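Local coordinates for protein glucose-resistance amylase regulator (Weissella paramesenteroides ATCC 33313, PDB 4RK6) that binds glucose between the two lobes of its sugar-binding domain and probably regulates transcription as a DNA-binding repressor of the LacI family, at residues 175-180 and 204-210; 216-222 and 278-282; 114-119 and 152-156. One frame throughout, in Å; residues are numbered along the deposited sequence. Where two conformers were deposited one is given.

Contact 1 (175-180 and 204-210); sequences GYTSVT and LINAMSD
Helices 172-182 and 198-210 pack side by side on one face of the C-terminal lobe of a LacI-type periplasmic-binding-protein fold, and Tyr176 of the first lies against Ala207 and Asp210 of the second. The two short segments cross at -45° with their axes 7.6 Å apart, a close spacing consistent with the small Gly175 and Ala207 at the interface. Gly175 comes nearest the other backbone, its CA 4.8 Å from Leu204 CA.

The Tyr176 ring is laid flat on the second helix. CG stands anti to the backbone N (chi1 -163°), which brings back across the interface a side chain whose first bond leads away from it. Ala207 CB sits over the centre of one ring face, 3.8 Å from the ring centroid, in a CH-pi contact. At the far edge, in the ring plane, Tyr176 OH donates a short hydrogen bond of 2.6 Å to Asp210 OD2, meeting the anti lone pair of that oxygen. The carboxylate is turned 55° from the ring.

Deeper in, Val179 straddles the seam: CG2 lies 3.6 Å from Ala207 CB and also reaches the selenium of Met208, while CG1 touches Leu204 CD2. That methyl group also packs against Ser178 OG, which is turned back to donate to Gly175 O within its own helix.

Beyond the pair, Asp210 OD1 forms a salt bridge with Arg234 of the second subunit, and Asn206 ND2 bonds to Ile232 O of the same subunit. The carboxylate thus serves the helix pair and the subunit interface together. The short phenol bond would be expected to draw off part of the carboxylate's negative charge, and the shared Asp210 couples the helix pair to the dimer contact.

Contact 2 (216-222 and 278-282); sequences PEDLSIV and DSVLN
Ser220 and Ser279 point their hydroxyls across the contact in complementary roles, one accepting from the opposite backbone and the other donating to it. Ser220 OG, beside its own backbone N, receives Leu281 N at 2.9 Å along an almost straight N-H...O line (173°). Ser279 OG turns between its backbone N and carbonyl carbon (chi1 66°) and donates to Ile221 O over only 2.6 Å. Next to it, Ile221 N donates to Ser279 O at 2.8 Å, so the N-H and C=O of Ile221 are both held by one residue.

The Val280 methyls flank these polar groups: CG2 meets Val222 CG2 at 3.7 Å, the two side chains crossing obliquely, while CG1 approaches Ser220 OG. At the other end Pro216, preceded by a cis peptide bond, presses CB against Ser279 O at 3.5 Å and faces Leu281 CB.

On its other side strand 220-223 bonds to strand 192-195 of the central sheet. Ser279 OG also receives Thr238 N. The hydroxyl therefore acts as donor and acceptor at once, joining an irregular C-terminal segment to two sheet strands through neutral hydrogen bonds of serine hydroxyls and backbone groups.

Contact 3 (114-119 and 152-156); sequences MNSIVD and SMTDH
His156, just beyond the end of helix 144-155, swings its ring back toward helix 110-123 and meets Val118, Asn115 and Asp119 there. From CB, which points at the other helix, CG lies anti to the carbonyl carbon (chi1 -77°), placing the imidazole across the gap. ND1 donates to Ser152 O at 2.7 Å, in the ring plane but from above the carbonyl plane; His156 N reaches the same oxygen from the opposite face. CE1 passes Asn115 OD1 at 3.4 Å, near the ring plane. CD2 lies 3.7 Å from Asp119 OD1. NE2, at the far end, donates to the anti lone pair of that same Asp119 OD1 at 2.8 Å (168°), with the carboxylate turned 50° from the ring. Both nitrogens thus donate, which fixes the ring's rotation and is consistent with a protonated imidazolium, which the nearby carboxylate would probably favour. Val118 CG1 covers one ring face, 4.2 Å from the centroid.

Alongside, Ser152 OG donates to Asn115 OD1 at 2.7 Å and nestles against Val118 CB. A water donating to Asn115 OD1 and Asp155 OD2 extends this polar rim, and Val118 CG1 reaches inward to the selenium of Met153.

Val118 also touches Phe149 of helix 144-155 and Ile194 of strand 192-195. Helix 110-123 additionally meets strand 238-241 of the central sheet through Ser116 and Ile117.

How the contacts relate
Along the chain contact 3 closes first, then contact 1, then contact 2. All three belong to the C-terminal lobe. Contacts 1 and 2 have centres about 13 Å apart and touch where Leu204 and Ile205 pack on Ile221, helix 198-210 leading on to strand 220-223. The centre of contact 3 is about 17 Å from that of contact 2, and the two meet where Ile117 CG2 rests on Val222 CG1 at 3.8 Å; its centre is about 24 Å from that of contact 1, without a touch. Strand 220-223 thus stands between the helix pairs of contacts 1 and 3, linking the dimer-facing layer to helix 110-123 in one continuous lobe beside the glucose cleft.

Contact 1 (175-180 and 204-210)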
ATOM      1  N   GLY A 175      14.704  -4.269  -7.599  1.00 20.83           N
ATOM      2  CA  GLY A 175      15.630  -3.155  -7.556  1.00 22.37           C
ATOM      3  C   GLY A 175      16.908  -3.463  -6.781  1.00 19.43           C
ATOM      4  O   GLY A 175      18.005  -3.091  -7.199  1.00 19.95           O
ATOM      5  N   TYR A 176      16.749  -4.095  -5.627  1.00 20.36           N
ATOM      6  CA  TYR A 176      17.876  -4.397  -4.761  1.00 22.42           C
ATOM      7  C   TYR A 176      18.844  -5.359  -5.446  1.00 20.11           C
ATOM      8  O   TYR A 176      20.074  -5.148  -5.448  1.00 21.41           O
ATOM      9  CB  TYR A 176      17.389  -5.000  -3.447  1.00 20.09           C
ATOM     10  CG  TYR A 176      18.442  -4.946  -2.364  1.00 17.52           C
ATOM     11  CD1 TYR A 176      19.444  -5.911  -2.289  1.00 22.88           C
ATOM     12  CD2 TYR A 176      18.456  -3.918  -1.423  1.00 19.46           C
ATOM     13  CE1 TYR A 176      20.421  -5.849  -1.306  1.00 23.91           C
ATOM     14  CE2 TYR A 176      19.429  -3.844  -0.443  1.00 22.89           C
ATOM     15  CZ  TYR A 176      20.418  -4.818  -0.386  1.00 25.88           C
ATOM     16  OH  TYR A 176      21.401  -4.740   0.576  1.00 22.93           O
ATOM     17  N   THR A 177      18.284  -6.411  -6.029  1.00 20.49           N
ATOM     18  CA  THR A 177      19.120  -7.455  -6.646  1.00 23.97           C
ATOM     19  C   THR A 177      19.766  -7.015  -7.942  1.00 25.38           C
ATOM     20  O   THR A 177      20.821  -7.553  -8.319  1.00 22.70           O
ATOM     21  CB  THR A 177      18.352  -8.791  -6.862  1.00 26.86           C
ATOM     22  OG1 THR A 177      17.254  -8.637  -7.776  1.00 25.96           O
ATOM     23  CG2 THR A 177      17.847  -9.348  -5.553  1.00 29.68           C
ATOM     24  N   SER A 178      19.163  -6.056  -8.644  1.00 23.79           N
ATOM     25  CA  SER A 178      19.685  -5.652  -9.943  1.00 20.54           C
ATOM     26  C   SER A 178      21.159  -5.264  -9.855  1.00 23.34           C
ATOM     27  O   SER A 178      21.968  -5.664 -10.689  1.00 25.65           O
ATOM     28  CB  SER A 178      18.872  -4.490 -10.532  1.00 22.56           C
ATOM     29  OG  SER A 178      19.006  -3.310  -9.756  1.00 21.86           O
ATOM     30  N   VAL A 179      21.502  -4.458  -8.863  1.00 22.11           N
ATOM     31  CA  VAL A 179      22.862  -3.898  -8.777  1.00 24.02           C
ATOM     32  C   VAL A 179      23.774  -4.664  -7.834  1.00 30.59           C
ATOM     33  O   VAL A 179      24.916  -4.275  -7.645  1.00 28.16           O
ATOM     34  CB  VAL A 179      22.840  -2.413  -8.359  1.00 22.16           C
ATOM     35  CG1 VAL A 179      22.263  -1.584  -9.484  1.00 21.45           C
ATOM     36  CG2 VAL A 179      22.047  -2.214  -7.069  1.00 25.15           C
ATOM     37  N   THR A 180      23.278  -5.748  -7.255  1.00 23.94           N
ATOM     38  CA  THR A 180      24.088  -6.603  -6.385  1.00 27.15           C
ATOM     39  C   THR A 180      24.371  -7.946  -7.066  1.00 33.43           C
ATOM     40  O   THR A 180      25.519  -8.338  -7.194  1.00 33.67           O
ATOM     41  CB  THR A 180      23.409  -6.807  -5.017  1.00 26.59           C
ATOM     42  OG1 THR A 180      22.062  -7.241  -5.210  1.00 25.25           O
ATOM     43  CG2 THR A 180      23.391  -5.509  -4.242  1.00 25.73           C
ATOM     44  N   LEU A 204      16.928  -0.008  -5.177  1.00 18.18           N
ATOM     45  CA  LEU A 204      18.200   0.489  -5.683  1.00 20.77           C
ATOM     46  C   LEU A 204      18.914   1.388  -4.662  1.00 19.27           C
ATOM     47  O   LEU A 204      20.128   1.245  -4.424  1.00 19.25           O
ATOM     48  CB  LEU A 204      17.962   1.291  -6.951  1.00 20.61           C
ATOM     49  CG  LEU A 204      17.641   0.459  -8.199  1.00 17.62           C
ATOM     50  CD1 LEU A 204      17.026   1.357  -9.255  1.00 19.75           C
ATOM     51  CD2 LEU A 204      18.908  -0.172  -8.729  1.00 23.40           C
ATOM     52  N   ILE A 205      18.175   2.315  -4.051  1.00 18.27           N
ATOM     53  CA  ILE A 205      18.759   3.193  -3.042  1.00 19.36           C
ATOM     54  C   ILE A 205      19.367   2.371  -1.902  1.00 20.84           C
ATOM     55  O   ILE A 205      20.517   2.602  -1.486  1.00 19.76           O
ATOM     56  CB  ILE A 205      17.709   4.163  -2.476  1.00 19.11           C
ATOM     57  CG1 ILE A 205      17.418   5.268  -3.492  1.00 19.62           C
ATOM     58  CG2 ILE A 205      18.181   4.742  -1.141  1.00 21.44           C
ATOM     59  CD1 ILE A 205      16.294   6.177  -3.044  1.00 22.61           C
ATOM     60  N   ASN A 206      18.609   1.406  -1.407  1.00 20.23           N
ATOM     61  CA  ASN A 206      19.083   0.612  -0.283  1.00 22.21           C
ATOM     62  C   ASN A 206      20.262  -0.273  -0.651  1.00 20.54           C
ATOM     63  O   ASN A 206      21.152  -0.451   0.177  1.00 22.26           O
ATOM     64  CB  ASN A 206      17.948  -0.200   0.357  1.00 22.62           C
ATOM     65  CG  ASN A 206      17.080   0.652   1.253  1.00 22.69           C
ATOM     66  OD1 ASN A 206      17.362   1.825   1.453  1.00 22.95           O
ATOM     67  ND2 ASN A 206      16.040   0.077   1.803  1.00 22.53           N
ATOM     68  N   ALA A 207      20.264  -0.837  -1.860  1.00 19.27           N
ATOM     69  CA  ALA A 207      21.378  -1.700  -2.262  1.00 22.70           C
ATOM     70  C   ALA A 207      22.641  -0.863  -2.293  1.00 25.11           C
ATOM     71  O   ALA A 207      23.702  -1.293  -1.816  1.00 24.36           O
ATOM     72  CB  ALA A 207      21.122  -2.344  -3.613  1.00 20.94           C
HETATM   73  N   MSE A 208      22.535   0.355  -2.824  1.00 20.34           N
HETATM   74  CA  MSE A 208      23.725   1.225  -2.883  1.00 21.40           C
HETATM   75  C   MSE A 208      24.194   1.559  -1.488  1.00 24.38           C
HETATM   76  O   MSE A 208      25.407   1.409  -1.176  1.00 24.21           O
HETATM   77  CB  MSE A 208      23.498   2.511  -3.689  1.00 22.66           C
HETATM   78  CG  MSE A 208      23.067   2.301  -5.146  1.00 20.71           C
HETATM   79 SE   MSE A 208      24.238   1.096  -6.214  1.00 26.74          SE
HETATM   80  CE  MSE A 208      25.660   2.427  -6.384  1.00 22.50           C
ATOM     81  N   SER A 209      23.270   2.009  -0.633  1.00 22.43           N
ATOM     82  CA  SER A 209      23.614   2.415   0.755  1.00 22.31           C
ATOM     83  C   SER A 209      24.225   1.283   1.562  1.00 23.20           C
ATOM     84  O   SER A 209      25.147   1.514   2.343  1.00 26.49           O
ATOM     85  CB  SER A 209      22.380   2.919   1.525  1.00 27.54           C
ATOM     86  OG  SER A 209      21.850   4.067   0.920  1.00 35.84           O
ATOM     87  N   ASP A 210      23.700   0.079   1.371  1.00 20.81           N
ATOM     88  CA  ASP A 210      24.152  -1.104   2.126  1.00 23.14           C
ATOM     89  C   ASP A 210      25.545  -1.575   1.697  1.00 31.31           C
ATOM     90  O   ASP A 210      26.161  -2.392   2.391  1.00 27.33           O
ATOM     91  CB  ASP A 210      23.180  -2.268   1.935  1.00 23.02           C
ATOM     92  CG  ASP A 210      21.842  -2.079   2.665  1.00 21.32           C
ATOM     93  OD1 ASP A 210      21.691  -1.158   3.501  1.00 23.32           O
ATOM     94  OD2 ASP A 210      20.964  -2.939   2.446  1.00 21.61           O
TER

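Contact 2 (216-222 and 278-282)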
ATOM      1  N   PRO A 216      22.663  10.242  -5.255  1.00 24.52           N
ATOM      2  CA  PRO A 216      22.934   9.977  -6.689  1.00 19.97           C
ATOM      3  C   PRO A 216      24.412   9.906  -7.104  1.00 24.75           C
ATOM      4  O   PRO A 216      24.694   9.621  -8.263  1.00 26.23           O
ATOM      5  CB  PRO A 216      22.297  11.178  -7.377  1.00 22.36           C
ATOM      6  CG  PRO A 216      22.453  12.277  -6.380  1.00 28.31           C
ATOM      7  CD  PRO A 216      22.229  11.634  -5.029  1.00 24.90           C
ATOM      8  N   GLU A 217      25.329  10.136  -6.169  1.00 22.63           N
ATOM      9  CA  GLU A 217      26.770  10.222  -6.495  1.00 28.41           C
ATOM     10  C   GLU A 217      27.206   9.006  -7.295  1.00 25.68           C
ATOM     11  O   GLU A 217      27.958   9.128  -8.256  1.00 25.29           O
ATOM     12  CB  GLU A 217      27.627  10.316  -5.212  1.00 30.00           C
ATOM     13  CG  GLU A 217      27.629  11.672  -4.511  1.00 69.53           C
ATOM     14  CD  GLU A 217      26.250  12.147  -4.069  1.00102.97           C
ATOM     15  OE1 GLU A 217      25.913  13.311  -4.376  1.00 86.17           O
ATOM     16  OE2 GLU A 217      25.492  11.368  -3.433  1.00 34.96           O
ATOM     17  N   ASP A 218      26.743   7.823  -6.883  1.00 24.24           N
ATOM     18  CA  ASP A 218      27.194   6.561  -7.468  1.00 22.11           C
ATOM     19  C   ASP A 218      26.201   5.924  -8.423  1.00 25.09           C
ATOM     20  O   ASP A 218      26.510   4.915  -9.044  1.00 24.95           O
ATOM     21  CB  ASP A 218      27.543   5.587  -6.349  1.00 24.40           C
ATOM     22  CG  ASP A 218      28.668   6.109  -5.463  1.00 29.40           C
ATOM     23  OD1 ASP A 218      29.703   6.533  -6.022  1.00 26.94           O
ATOM     24  OD2 ASP A 218      28.517   6.118  -4.225  1.00 27.01           O
ATOM     25  N   LEU A 219      25.009   6.505  -8.523  1.00 20.48           N
ATOM     26  CA  LEU A 219      23.933   6.025  -9.402  1.00 19.19           C
ATOM     27  C   LEU A 219      22.780   7.002  -9.338  1.00 23.84           C
ATOM     28  O   LEU A 219      22.259   7.249  -8.254  1.00 23.71           O
ATOM     29  CB  LEU A 219      23.407   4.648  -8.979  1.00 21.11           C
ATOM     30  CG  LEU A 219      22.255   4.104  -9.837  1.00 19.35           C
ATOM     31  CD1 LEU A 219      22.713   3.806 -11.252  1.00 25.20           C
ATOM     32  CD2 LEU A 219      21.599   2.868  -9.201  1.00 22.69           C
ATOM     33  N   SER A 220      22.397   7.552 -10.489  1.00 21.81           N
ATOM     34  CA  SER A 220      21.196   8.367 -10.603  1.00 20.11           C
ATOM     35  C   SER A 220      19.964   7.479 -10.825  1.00 22.17           C
ATOM     36  O   SER A 220      20.056   6.438 -11.477  1.00 22.08           O
ATOM     37  CB  SER A 220      21.363   9.365 -11.759  1.00 21.65           C
ATOM     38  OG  SER A 220      22.290  10.398 -11.415  1.00 20.57           O
ATOM     39  N   ILE A 221      18.804   7.899 -10.301  1.00 20.14           N
ATOM     40  CA  ILE A 221      17.597   7.102 -10.420  1.00 17.31           C
ATOM     41  C   ILE A 221      16.425   8.004 -10.760  1.00 22.29           C
ATOM     42  O   ILE A 221      16.278   9.083 -10.166  1.00 21.99           O
ATOM     43  CB  ILE A 221      17.260   6.323  -9.115  1.00 21.28           C
ATOM     44  CG1 ILE A 221      18.386   5.390  -8.690  1.00 19.71           C
ATOM     45  CG2 ILE A 221      15.976   5.506  -9.263  1.00 21.14           C
ATOM     46  CD1 ILE A 221      18.181   4.869  -7.277  1.00 21.55           C
ATOM     47  N   VAL A 222      15.601   7.547 -11.701  1.00 22.59           N
ATOM     48  CA  VAL A 222      14.274   8.119 -11.934  1.00 19.87           C
ATOM     49  C   VAL A 222      13.266   6.979 -11.877  1.00 21.36           C
ATOM     50  O   VAL A 222      13.474   5.927 -12.488  1.00 20.87           O
ATOM     51  CB  VAL A 222      14.148   8.866 -13.279  1.00 20.05           C
ATOM     52  CG1 VAL A 222      12.725   9.393 -13.452  1.00 21.62           C
ATOM     53  CG2 VAL A 222      15.147  10.002 -13.381  1.00 22.24           C
ATOM     54  N   ASP A 278      15.799  14.602  -5.649  1.00 19.04           N
ATOM     55  CA  ASP A 278      17.190  14.569  -5.180  1.00 20.44           C
ATOM     56  C   ASP A 278      18.017  13.369  -5.645  1.00 22.14           C
ATOM     57  O   ASP A 278      19.132  13.165  -5.182  1.00 23.62           O
ATOM     58  CB  ASP A 278      17.201  14.656  -3.646  1.00 24.62           C
ATOM     59  CG  ASP A 278      16.623  15.962  -3.140  1.00 28.20           C
ATOM     60  OD1 ASP A 278      16.901  17.011  -3.744  1.00 29.84           O
ATOM     61  OD2 ASP A 278      15.889  15.949  -2.145  1.00 30.19           O
ATOM     62  N   SER A 279      17.512  12.612  -6.606  1.00 20.08           N
ATOM     63  CA  SER A 279      18.152  11.353  -6.974  1.00 20.99           C
ATOM     64  C   SER A 279      18.843  11.343  -8.331  1.00 21.02           C
ATOM     65  O   SER A 279      19.189  10.268  -8.818  1.00 19.55           O
ATOM     66  CB  SER A 279      17.135  10.199  -6.896  1.00 20.51           C
ATOM     67  OG  SER A 279      16.109  10.336  -7.856  1.00 19.16           O
ATOM     68  N   VAL A 280      19.061  12.522  -8.933  1.00 21.33           N
ATOM     69  CA  VAL A 280      19.775  12.594 -10.209  1.00 19.87           C
ATOM     70  C   VAL A 280      20.926  13.590 -10.161  1.00 26.10           C
ATOM     71  O   VAL A 280      20.762  14.719  -9.734  1.00 25.34           O
ATOM     72  CB  VAL A 280      18.820  12.971 -11.376  1.00 21.44           C
ATOM     73  CG1 VAL A 280      19.586  13.033 -12.682  1.00 22.14           C
ATOM     74  CG2 VAL A 280      17.683  11.947 -11.467  1.00 21.61           C
ATOM     75  N   LEU A 281      22.074  13.160 -10.658  1.00 23.15           N
ATOM     76  CA  LEU A 281      23.276  13.990 -10.739  1.00 24.77           C
ATOM     77  C   LEU A 281      23.501  14.415 -12.191  1.00 23.43           C
ATOM     78  O   LEU A 281      23.315  13.619 -13.115  1.00 24.83           O
ATOM     79  CB  LEU A 281      24.473  13.168 -10.253  1.00 30.55           C
ATOM     80  CG  LEU A 281      25.749  13.924  -9.864  1.00 51.92           C
ATOM     81  CD1 LEU A 281      25.546  14.646  -8.544  1.00 50.19           C
ATOM     82  CD2 LEU A 281      26.939  12.969  -9.784  1.00 50.41           C
ATOM     83  N   ASN A 282      23.876  15.675 -12.380  1.00 23.58           N
ATOM     84  CA  ASN A 282      24.347  16.156 -13.675  1.00 23.39           C
ATOM     85  C   ASN A 282      25.825  15.771 -13.837  1.00 26.12           C
ATOM     86  O   ASN A 282      26.666  16.185 -13.033  1.00 27.14           O
ATOM     87  CB  ASN A 282      24.176  17.673 -13.769  1.00 24.21           C
ATOM     88  CG  ASN A 282      24.558  18.218 -15.140  1.00 28.91           C
ATOM     89  OD1 ASN A 282      25.720  18.297 -15.475  1.00 37.16           O
ATOM     90  ND2 ASN A 282      23.570  18.566 -15.943  1.00 37.65           N
TER

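Contact 3 (114-119 and 152-156)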
HETATM    1  N   MSE A 114       8.237   7.460 -20.920  1.00 22.20           N
HETATM    2  CA  MSE A 114       9.598   6.931 -21.047  1.00 21.88           C
HETATM    3  C   MSE A 114      10.509   7.882 -21.759  1.00 23.23           C
HETATM    4  O   MSE A 114      11.654   8.094 -21.354  1.00 23.15           O
HETATM    5  CB  MSE A 114       9.609   5.608 -21.790  1.00 22.45           C
HETATM    6  CG  MSE A 114      11.005   5.011 -21.883  1.00 23.22           C
HETATM    7 SE   MSE A 114      11.654   4.445 -20.103  1.00 26.76          SE
HETATM    8  CE  MSE A 114      10.305   3.075 -19.802  1.00 25.03           C
ATOM      9  N   ASN A 115      10.026   8.452 -22.849  1.00 26.49           N
ATOM     10  CA  ASN A 115      10.822   9.382 -23.598  1.00 25.09           C
ATOM     11  C   ASN A 115      11.181  10.649 -22.796  1.00 22.33           C
ATOM     12  O   ASN A 115      12.289  11.147 -22.915  1.00 25.94           O
ATOM     13  CB  ASN A 115      10.124   9.729 -24.895  1.00 27.16           C
ATOM     14  CG  ASN A 115      11.031  10.431 -25.844  1.00 28.05           C
ATOM     15  OD1 ASN A 115      12.041   9.874 -26.278  1.00 29.66           O
ATOM     16  ND2 ASN A 115      10.710  11.686 -26.148  1.00 29.05           N
ATOM     17  N   SER A 116      10.276  11.130 -21.952  1.00 21.50           N
ATOM     18  CA  SER A 116      10.574  12.275 -21.093  0.50 23.02           C
ATOM     19  C   SER A 116      11.723  11.945 -20.135  1.00 24.10           C
ATOM     20  O   SER A 116      12.543  12.770 -19.846  1.00 22.84           O
ATOM     21  CB  SER A 116       9.334  12.750 -20.322  0.50 27.35           C
ATOM     22  OG  SER A 116       9.004  11.898 -19.232  0.50 27.30           O
ATOM     23  N   ILE A 117      11.778  10.719 -19.647  1.00 22.39           N
ATOM     24  CA  ILE A 117      12.810  10.365 -18.675  1.00 21.33           C
ATOM     25  C   ILE A 117      14.162  10.252 -19.366  1.00 23.62           C
ATOM     26  O   ILE A 117      15.148  10.750 -18.884  1.00 22.52           O
ATOM     27  CB  ILE A 117      12.490   9.036 -17.953  1.00 23.67           C
ATOM     28  CG1 ILE A 117      11.180   9.162 -17.162  1.00 20.46           C
ATOM     29  CG2 ILE A 117      13.659   8.630 -17.073  1.00 21.41           C
ATOM     30  CD1 ILE A 117      10.648   7.834 -16.659  1.00 25.37           C
ATOM     31  N   VAL A 118      14.184   9.583 -20.516  1.00 21.79           N
ATOM     32  CA  VAL A 118      15.412   9.406 -21.266  1.00 21.56           C
ATOM     33  C   VAL A 118      15.932  10.767 -21.712  1.00 24.32           C
ATOM     34  O   VAL A 118      17.113  11.054 -21.595  1.00 22.97           O
ATOM     35  CB  VAL A 118      15.165   8.478 -22.474  1.00 21.04           C
ATOM     36  CG1 VAL A 118      16.339   8.526 -23.441  1.00 24.14           C
ATOM     37  CG2 VAL A 118      14.915   7.067 -22.018  1.00 26.93           C
ATOM     38  N   ASP A 119      15.039  11.630 -22.192  1.00 22.76           N
ATOM     39  CA  ASP A 119      15.451  12.969 -22.605  1.00 22.86           C
ATOM     40  C   ASP A 119      16.126  13.762 -21.472  1.00 25.43           C
ATOM     41  O   ASP A 119      17.167  14.401 -21.652  1.00 23.32           O
ATOM     42  CB  ASP A 119      14.254  13.744 -23.140  1.00 27.30           C
ATOM     43  CG  ASP A 119      14.663  14.820 -24.104  1.00 49.97           C
ATOM     44  OD1 ASP A 119      15.283  14.501 -25.141  1.00 39.68           O
ATOM     45  OD2 ASP A 119      14.381  15.987 -23.810  1.00 40.82           O
ATOM     46  N   SER A 152      13.404   4.859 -27.372  1.00 26.36           N
ATOM     47  CA  SER A 152      13.813   6.203 -26.988  1.00 23.95           C
ATOM     48  C   SER A 152      15.342   6.365 -27.014  1.00 22.41           C
ATOM     49  O   SER A 152      15.864   7.373 -27.492  1.00 26.63           O
ATOM     50  CB  SER A 152      13.249   6.574 -25.605  1.00 27.77           C
ATOM     51  OG  SER A 152      13.641   7.893 -25.267  1.00 27.31           O
HETATM   52  N   MSE A 153      16.058   5.374 -26.504  1.00 22.91           N
HETATM   53  CA  MSE A 153      17.505   5.434 -26.449  1.00 24.96           C
HETATM   54  C   MSE A 153      18.041   5.477 -27.862  1.00 28.88           C
HETATM   55  O   MSE A 153      18.921   6.279 -28.168  1.00 26.08           O
HETATM   56  CB  MSE A 153      18.097   4.249 -25.694  1.00 24.40           C
HETATM   57  CG  MSE A 153      17.774   4.257 -24.192  1.00 27.02           C
HETATM   58 SE   MSE A 153      18.913   5.535 -23.252  1.00 28.13          SE
HETATM   59  CE  MSE A 153      20.569   4.477 -23.158  1.00 26.27           C
ATOM     60  N   THR A 154      17.511   4.619 -28.729  1.00 26.51           N
ATOM     61  CA  THR A 154      17.978   4.606 -30.118  1.00 33.33           C
ATOM     62  C   THR A 154      17.528   5.857 -30.898  1.00 34.45           C
ATOM     63  O   THR A 154      18.301   6.350 -31.717  1.00 30.30           O
ATOM     64  CB  THR A 154      17.603   3.293 -30.836  1.00 34.45           C
ATOM     65  OG1 THR A 154      16.193   3.109 -30.831  1.00 36.85           O
ATOM     66  CG2 THR A 154      18.232   2.106 -30.158  1.00 28.83           C
ATOM     67  N   ASP A 155      16.333   6.402 -30.614  1.00 29.89           N
ATOM     68  CA  ASP A 155      15.889   7.704 -31.188  1.00 32.50           C
ATOM     69  C   ASP A 155      16.864   8.845 -30.850  1.00 34.83           C
ATOM     70  O   ASP A 155      16.986   9.813 -31.598  1.00 32.87           O
ATOM     71  CB  ASP A 155      14.510   8.124 -30.664  1.00 34.33           C
ATOM     72  CG  ASP A 155      13.342   7.339 -31.272  1.00 49.70           C
ATOM     73  OD1 ASP A 155      13.477   6.654 -32.296  1.00 37.58           O
ATOM     74  OD2 ASP A 155      12.241   7.433 -30.702  1.00 39.81           O
ATOM     75  N   HIS A 156      17.532   8.735 -29.702  1.00 26.16           N
ATOM     76  CA  HIS A 156      18.526   9.710 -29.229  1.00 30.32           C
ATOM     77  C   HIS A 156      19.956   9.379 -29.692  1.00 29.19           C
ATOM     78  O   HIS A 156      20.940   9.937 -29.179  1.00 34.25           O
ATOM     79  CB  HIS A 156      18.482   9.786 -27.682  1.00 36.13           C
ATOM     80  CG  HIS A 156      17.330  10.575 -27.139  1.00 28.07           C
ATOM     81  ND1 HIS A 156      16.070  10.041 -26.958  1.00 30.99           N
ATOM     82  CD2 HIS A 156      17.257  11.861 -26.719  1.00 25.96           C
ATOM     83  CE1 HIS A 156      15.269  10.966 -26.454  1.00 32.23           C
ATOM     84  NE2 HIS A 156      15.964  12.081 -26.307  1.00 30.80           N
TER
HETATM   85  O   HOH W   1      12.260   9.975 -29.043  1.00 37.33           O